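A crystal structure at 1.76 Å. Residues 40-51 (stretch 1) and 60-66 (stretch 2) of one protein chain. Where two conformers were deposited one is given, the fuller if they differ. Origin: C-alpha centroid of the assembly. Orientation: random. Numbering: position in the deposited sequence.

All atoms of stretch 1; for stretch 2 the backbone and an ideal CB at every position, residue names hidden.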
ATOM      1  N   ALA A  40       1.160 -10.839  -0.672  1.00 16.58           N
ATOM      2  CA  ALA A  40       1.886  -9.595  -1.017  1.00 17.66           C
ATOM      3  C   ALA A  40       0.898  -8.481  -1.419  1.00 20.46           C
ATOM      4  O   ALA A  40       1.103  -7.327  -1.039  1.00 19.75           O
ATOM      5  CB  ALA A  40       2.893  -9.857  -2.128  1.00 18.95           C
ATOM      6  N   GLU A  41      -0.171  -8.839  -2.143  0.50 17.37           N
ATOM      7  CA  GLU A  41      -1.216  -7.911  -2.563  0.50 17.34           C
ATOM      8  C   GLU A  41      -2.002  -7.392  -1.339  0.50 20.03           C
ATOM      9  O   GLU A  41      -2.352  -6.205  -1.291  0.50 18.94           O
ATOM     10  CB  GLU A  41      -2.144  -8.608  -3.568  0.50 19.69           C
ATOM     11  CG  GLU A  41      -3.102  -7.668  -4.278  0.50 26.61           C
ATOM     12  CD  GLU A  41      -4.106  -8.337  -5.197  0.50 37.79           C
ATOM     13  OE1 GLU A  41      -3.899  -9.514  -5.581  0.50 26.02           O
ATOM     14  OE2 GLU A  41      -5.110  -7.671  -5.535  0.50 29.31           O
ATOM     15  N   GLU A  42      -2.270  -8.281  -0.362  1.00 16.82           N
ATOM     16  CA  GLU A  42      -2.992  -7.967   0.878  1.00 16.96           C
ATOM     17  C   GLU A  42      -2.166  -7.005   1.756  1.00 18.95           C
ATOM     18  O   GLU A  42      -2.707  -6.016   2.267  1.00 18.14           O
ATOM     19  CB  GLU A  42      -3.348  -9.262   1.639  1.00 18.20           C
ATOM     20  CG  GLU A  42      -4.170  -9.026   2.903  1.00 20.55           C
ATOM     21  CD  GLU A  42      -5.637  -8.682   2.749  1.00 37.20           C
ATOM     22  OE1 GLU A  42      -6.152  -8.694   1.608  1.00 27.12           O
ATOM     23  OE2 GLU A  42      -6.281  -8.442   3.797  1.00 29.16           O
ATOM     24  N   ASN A  43      -0.859  -7.265   1.885  1.00 16.10           N
ATOM     25  CA  ASN A  43       0.031  -6.389   2.638  1.00 15.62           C
ATOM     26  C   ASN A  43       0.134  -4.991   2.005  1.00 19.57           C
ATOM     27  O   ASN A  43       0.192  -3.984   2.727  1.00 17.46           O
ATOM     28  CB  ASN A  43       1.414  -7.012   2.735  1.00 14.29           C
ATOM     29  CG  ASN A  43       1.448  -8.167   3.693  1.00 19.80           C
ATOM     30  OD1 ASN A  43       0.703  -8.212   4.671  1.00 16.56           O
ATOM     31  ND2 ASN A  43       2.368  -9.102   3.464  1.00 18.31           N
ATOM     32  N   ASN A  44       0.149  -4.938   0.659  1.00 16.64           N
ATOM     33  CA  ASN A  44       0.285  -3.715  -0.134  1.00 17.11           C
ATOM     34  C   ASN A  44       1.593  -2.951   0.178  1.00 21.07           C
ATOM     35  O   ASN A  44       1.694  -1.744  -0.068  1.00 20.18           O
ATOM     36  CB  ASN A  44      -0.930  -2.780   0.024  1.00 18.38           C
ATOM     37  CG  ASN A  44      -1.063  -1.858  -1.159  1.00 24.59           C
ATOM     38  OD1 ASN A  44      -0.815  -2.264  -2.312  1.00 20.59           O
ATOM     39  ND2 ASN A  44      -1.352  -0.585  -0.896  1.00 16.79           N
ATOM     40  N   LEU A  45       2.598  -3.664   0.704  1.00 17.63           N
ATOM     41  CA  LEU A  45       3.902  -3.069   0.934  1.00 16.99           C
ATOM     42  C   LEU A  45       4.718  -3.183  -0.377  1.00 19.17           C
ATOM     43  O   LEU A  45       4.401  -4.037  -1.205  1.00 19.02           O
ATOM     44  CB  LEU A  45       4.607  -3.719   2.144  1.00 16.93           C
ATOM     45  CG  LEU A  45       3.978  -3.404   3.505  1.00 19.65           C
ATOM     46  CD1 LEU A  45       4.611  -4.244   4.613  1.00 19.00           C
ATOM     47  CD2 LEU A  45       4.074  -1.899   3.830  1.00 21.46           C
ATOM     48  N   PRO A  46       5.732  -2.312  -0.609  1.00 16.33           N
ATOM     49  CA  PRO A  46       6.487  -2.350  -1.885  1.00 15.72           C
ATOM     50  C   PRO A  46       6.925  -3.767  -2.282  1.00 18.83           C
ATOM     51  O   PRO A  46       6.800  -4.163  -3.448  1.00 17.14           O
ATOM     52  CB  PRO A  46       7.684  -1.449  -1.605  1.00 17.68           C
ATOM     53  CG  PRO A  46       7.135  -0.425  -0.634  1.00 22.17           C
ATOM     54  CD  PRO A  46       6.207  -1.208   0.267  1.00 17.74           C
ATOM     55  N   GLU A  47       7.361  -4.546  -1.284  1.00 16.06           N
ATOM     56  CA  GLU A  47       7.640  -5.971  -1.433  1.00 15.69           C
ATOM     57  C   GLU A  47       7.290  -6.712  -0.162  1.00 18.76           C
ATOM     58  O   GLU A  47       7.427  -6.155   0.942  1.00 18.91           O
ATOM     59  CB  GLU A  47       9.133  -6.252  -1.752  1.00 17.98           C
ATOM     60  CG  GLU A  47       9.583  -5.977  -3.184  1.00 21.91           C
ATOM     61  CD  GLU A  47       9.957  -4.542  -3.503  1.00 31.11           C
ATOM     62  OE1 GLU A  47      10.093  -3.717  -2.566  1.00 21.54           O
ATOM     63  OE2 GLU A  47      10.076  -4.229  -4.711  1.00 28.32           O
ATOM     64  N   THR A  48       6.880  -7.986  -0.319  1.00 15.15           N
ATOM     65  CA  THR A  48       6.793  -8.981   0.751  1.00 15.16           C
ATOM     66  C   THR A  48       7.800 -10.061   0.390  1.00 17.88           C
ATOM     67  O   THR A  48       7.727 -10.644  -0.706  1.00 17.47           O
ATOM     68  CB  THR A  48       5.379  -9.556   0.991  1.00 17.28           C
ATOM     69  OG1 THR A  48       4.545  -8.480   1.410  1.00 18.10           O
ATOM     70  CG2 THR A  48       5.381 -10.642   2.089  1.00 16.02           C
ATOM     71  N   ALA A  49       8.735 -10.321   1.312  1.00 15.28           N
ATOM     72  CA  ALA A  49       9.748 -11.370   1.211  1.00 15.87           C
ATOM     73  C   ALA A  49       9.210 -12.639   1.873  1.00 18.88           C
ATOM     74  O   ALA A  49       8.548 -12.557   2.916  1.00 19.08           O
ATOM     75  CB  ALA A  49      11.038 -10.922   1.888  1.00 17.27           C
ATOM     76  N   PHE A  50       9.417 -13.784   1.235  1.00 14.94           N
ATOM     77  CA  PHE A  50       8.973 -15.076   1.768  1.00 15.51           C
ATOM     78  C   PHE A  50      10.188 -15.924   1.976  1.00 19.82           C
ATOM     79  O   PHE A  50      10.903 -16.191   1.006  1.00 18.51           O
ATOM     80  CB  PHE A  50       7.985 -15.779   0.811  1.00 17.48           C
ATOM     81  CG  PHE A  50       6.682 -15.055   0.681  1.00 18.02           C
ATOM     82  CD1 PHE A  50       6.519 -14.042  -0.266  1.00 19.25           C
ATOM     83  CD2 PHE A  50       5.608 -15.374   1.506  1.00 19.95           C
ATOM     84  CE1 PHE A  50       5.331 -13.309  -0.331  1.00 19.05           C
ATOM     85  CE2 PHE A  50       4.405 -14.645   1.425  1.00 21.18           C
ATOM     86  CZ  PHE A  50       4.283 -13.621   0.514  1.00 17.82           C
ATOM     87  N   VAL A  51      10.440 -16.333   3.223  1.00 18.78           N
ATOM     88  CA  VAL A  51      11.584 -17.170   3.580  1.00 20.46           C
ATOM     89  C   VAL A  51      11.071 -18.563   3.913  1.00 25.02           C
ATOM     90  O   VAL A  51      10.232 -18.710   4.815  1.00 23.95           O
ATOM     91  CB  VAL A  51      12.407 -16.582   4.772  1.00 25.03           C
ATOM     92  CG1 VAL A  51      13.526 -17.535   5.207  1.00 26.28           C
ATOM     93  CG2 VAL A  51      12.970 -15.188   4.450  1.00 24.42           C
ATOM     94  N   UNK A  60      14.529 -17.874  -0.599  1.00 16.23           N
ATOM     95  CA  UNK A  60      13.985 -16.515  -0.472  1.00 15.63           C
ATOM     96  C   UNK A  60      13.382 -16.071  -1.792  1.00 19.60           C
ATOM     97  O   UNK A  60      14.058 -16.124  -2.820  1.00 19.51           O
ATOM     98  CB  UNK A  60      15.069 -15.531  -0.028  1.00 15.63           C
ATOM     99  N   UNK A  61      12.107 -15.687  -1.734  1.00 15.54           N
ATOM    100  CA  UNK A  61      11.405 -15.035  -2.833  1.00 14.37           C
ATOM    101  C   UNK A  61      10.828 -13.667  -2.426  1.00 18.85           C
ATOM    102  O   UNK A  61      10.584 -13.437  -1.306  1.00 18.12           O
ATOM    103  CB  UNK A  61      10.283 -15.944  -3.339  1.00 14.37           C
ATOM    104  N   UNK A  62      10.652 -12.811  -3.397  1.00 15.96           N
ATOM    105  CA  UNK A  62      10.070 -11.511  -3.180  1.00 16.05           C
ATOM    106  C   UNK A  62       8.946 -11.263  -4.163  1.00 18.24           C
ATOM    107  O   UNK A  62       9.056 -11.557  -5.314  1.00 16.52           O
ATOM    108  CB  UNK A  62      11.135 -10.419  -3.294  1.00 16.05           C
ATOM    109  N   UNK A  63       7.892 -10.654  -3.653  1.00 16.04           N
ATOM    110  CA  UNK A  63       6.732 -10.299  -4.451  1.00 15.95           C
ATOM    111  C   UNK A  63       6.351  -8.863  -4.204  1.00 19.21           C
ATOM    112  O   UNK A  63       6.244  -8.446  -3.045  1.00 17.93           O
ATOM    113  CB  UNK A  63       5.553 -11.224  -4.144  1.00 15.95           C
ATOM    114  N   UNK A  64       6.097  -8.114  -5.278  1.00 17.45           N
ATOM    115  CA  UNK A  64       5.496  -6.791  -5.125  1.00 16.98           C
ATOM    116  C   UNK A  64       3.980  -7.072  -4.963  1.00 19.31           C
ATOM    117  O   UNK A  64       3.573  -8.222  -5.172  1.00 18.52           O
ATOM    118  CB  UNK A  64       5.803  -5.873  -6.310  1.00 16.98           C
ATOM    119  N   UNK A  65       3.104  -6.068  -4.770  1.00 17.57           N
ATOM    120  CA  UNK A  65       1.657  -6.368  -4.737  1.00 19.32           C
ATOM    121  C   UNK A  65       1.111  -6.907  -6.083  1.00 24.35           C
ATOM    122  O   UNK A  65      -0.040  -7.354  -6.136  1.00 24.47           O
ATOM    123  CB  UNK A  65       0.886  -5.104  -4.350  1.00 19.32           C
ATOM    124  N   UNK A  66       1.936  -6.870  -7.162  1.00 21.04           N
ATOM    125  CA  UNK A  66       1.528  -7.276  -8.508  1.00 22.49           C
ATOM    126  C   UNK A  66       2.245  -8.500  -9.105  1.00 24.89           C
ATOM    127  O   UNK A  66       1.636  -9.179  -9.945  1.00 24.41           O
ATOM    128  CB  UNK A  66       1.736  -6.089  -9.451  1.00 22.49           C
TER

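Residues 60-63 of stretch 2 run antiparallel to the strand in stretch 1, and their CA-to-CB bonds alternate between two faces: one carries Ala49 and Val51, the other Thr48 and Phe50.

Position 60 pairs with Val51 without direct hydrogen bonds, and its CB lies on the Ala49 and Val51 face. The small methyl of Ala49 leaves room beside Val51, so a branched or long apolar side chain would suit. The residue is Leu60; its CD1 lies 3.9 Å from both Ala49 CB and Val51 CG2, bridging the two.

Position 61 is a hydrogen-bonded partner of Phe50: Phe50 N donates to the position's O (2.8 Å), and its N donates to Phe50 O (3.0 Å). CB points to the face of Thr48 and Phe50, where a long polar or charged chain whose end can lead away, or an apolar one beside Phe50, would suit. Arg61 is found here, with an extended chain whose end leads away from stretch 1.

Position 62 returns to the Ala49 face, opposite Ala49 at a CA-CA distance of 4.4 Å. So small a partner leaves space for a large apolar or aromatic group. Trp62 takes it, with CD1 4.1 Å from Ala49 CB, while its NE1 is hydrogen-bonded elsewhere in the structure.

Position 63 pairs with Thr48 through two hydrogen bonds, Thr48 N to the position's O (2.8 Å) and its N to Thr48 O (3.0 Å). On the Thr48 and Phe50 face, its ideal CB sits 3.6 Å from Ala40 CB and 4.4 Å from Phe50 CE1, an apolar setting that favours leucine, methionine or an aromatic. Phe63 fills it: its CB lies 3.5 Å from Ala40 CB, and its CD1 3.7 Å from Phe50 CD1, the two ring planes being nearly perpendicular.

Position 64 leaves the strand, with CB sideways and near Pro46 O and the carboxylate of Glu47. A small residue, or a neutral or basic polar one, would suit; an acidic one would meet that carboxylate. In Thr64, CG2 approaches Glu47 OE2 at 3.7 Å, while OG1 accepts a 3.2 Å hydrogen bond from the backbone N of position 66.

Position 65 has a phi of -64°, compatible with proline, and its CB lies near Ala40 O, Glu41 CA and Asn44 OD1. A compact apolar residue needing no amide donor fits. Pro65 packs its ring at the helix end, CG 3.3 Å from Leu45 O and 3.8 Å from Asn44 OD1. A water donates to Pro65 O (2.8 Å) and, weakly, to Glu41 OE1 (2.8 Å).

Position 66 points away into open space, suiting a polar or charged chain; Lys66 touches nothing of stretch 1.

Stretch 2 60-66: LRWFTPK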
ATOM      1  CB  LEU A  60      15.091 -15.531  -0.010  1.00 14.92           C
ATOM      2  CG  LEU A  60      14.790 -13.998  -0.029  1.00 18.26           C
ATOM      3  CD1 LEU A  60      13.648 -13.629   0.945  1.00 19.73           C
ATOM      4  CD2 LEU A  60      16.064 -13.165   0.261  1.00 18.47           C
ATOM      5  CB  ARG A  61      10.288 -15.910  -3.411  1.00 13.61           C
ATOM      6  CG  ARG A  61      10.717 -17.276  -3.905  1.00 16.23           C
ATOM      7  CD  ARG A  61       9.515 -18.135  -4.331  1.00 17.15           C
ATOM      8  NE  ARG A  61       9.835 -19.499  -4.733  1.00 20.59           N
ATOM      9  CZ  ARG A  61       9.889 -19.897  -5.996  1.00 27.91           C
ATOM     10  NH1 ARG A  61       9.663 -19.054  -6.958  1.00 22.63           N
ATOM     11  NH2 ARG A  61      10.157 -21.137  -6.306  1.00 21.52           N
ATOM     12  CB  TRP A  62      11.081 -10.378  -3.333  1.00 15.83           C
ATOM     13  CG  TRP A  62      12.460 -10.611  -2.836  1.00 16.25           C
ATOM     14  CD1 TRP A  62      12.962 -10.253  -1.637  1.00 18.73           C
ATOM     15  CD2 TRP A  62      13.525 -11.210  -3.543  1.00 16.23           C
ATOM     16  NE1 TRP A  62      14.247 -10.576  -1.547  1.00 17.61           N
ATOM     17  CE2 TRP A  62      14.630 -11.198  -2.696  1.00 20.12           C
ATOM     18  CE3 TRP A  62      13.650 -11.768  -4.804  1.00 18.16           C
ATOM     19  CZ2 TRP A  62      15.834 -11.692  -3.067  1.00 19.75           C
ATOM     20  CZ3 TRP A  62      14.834 -12.277  -5.154  1.00 19.76           C
ATOM     21  CH2 TRP A  62      15.914 -12.242  -4.297  1.00 19.98           C
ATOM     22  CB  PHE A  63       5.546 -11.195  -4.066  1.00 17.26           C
ATOM     23  CG  PHE A  63       5.627 -12.612  -4.549  1.00 17.93           C
ATOM     24  CD1 PHE A  63       6.453 -13.538  -3.907  1.00 20.25           C
ATOM     25  CD2 PHE A  63       4.836 -13.049  -5.606  1.00 20.29           C
ATOM     26  CE1 PHE A  63       6.503 -14.867  -4.341  1.00 21.35           C
ATOM     27  CE2 PHE A  63       4.883 -14.385  -6.028  1.00 22.94           C
ATOM     28  CZ  PHE A  63       5.726 -15.278  -5.395  1.00 20.19           C
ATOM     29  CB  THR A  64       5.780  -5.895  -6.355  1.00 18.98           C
ATOM     30  OG1 THR A  64       5.056  -6.438  -7.464  1.00 19.53           O
ATOM     31  CG2 THR A  64       7.282  -5.740  -6.670  1.00 20.57           C
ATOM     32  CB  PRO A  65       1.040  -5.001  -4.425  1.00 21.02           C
ATOM     33  CG  PRO A  65       2.122  -4.278  -3.645  1.00 23.36           C
ATOM     34  CD  PRO A  65       3.362  -4.650  -4.430  1.00 19.01           C
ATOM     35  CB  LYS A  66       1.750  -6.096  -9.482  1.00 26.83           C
ATOM     36  CG  LYS A  66       0.805  -4.919  -9.265  1.00 39.54           C
ATOM     37  CD  LYS A  66       0.789  -4.017 -10.496  1.00 55.71           C
ATOM     38  CE  LYS A  66      -0.152  -2.845 -10.360  1.00 70.57           C
ATOM     39  NZ  LYS A  66       0.451  -1.735  -9.579  1.00 80.94           N
TER
HETATM   40  O   HOH W   1      -1.700  -9.304  -7.257  1.00 38.53           O
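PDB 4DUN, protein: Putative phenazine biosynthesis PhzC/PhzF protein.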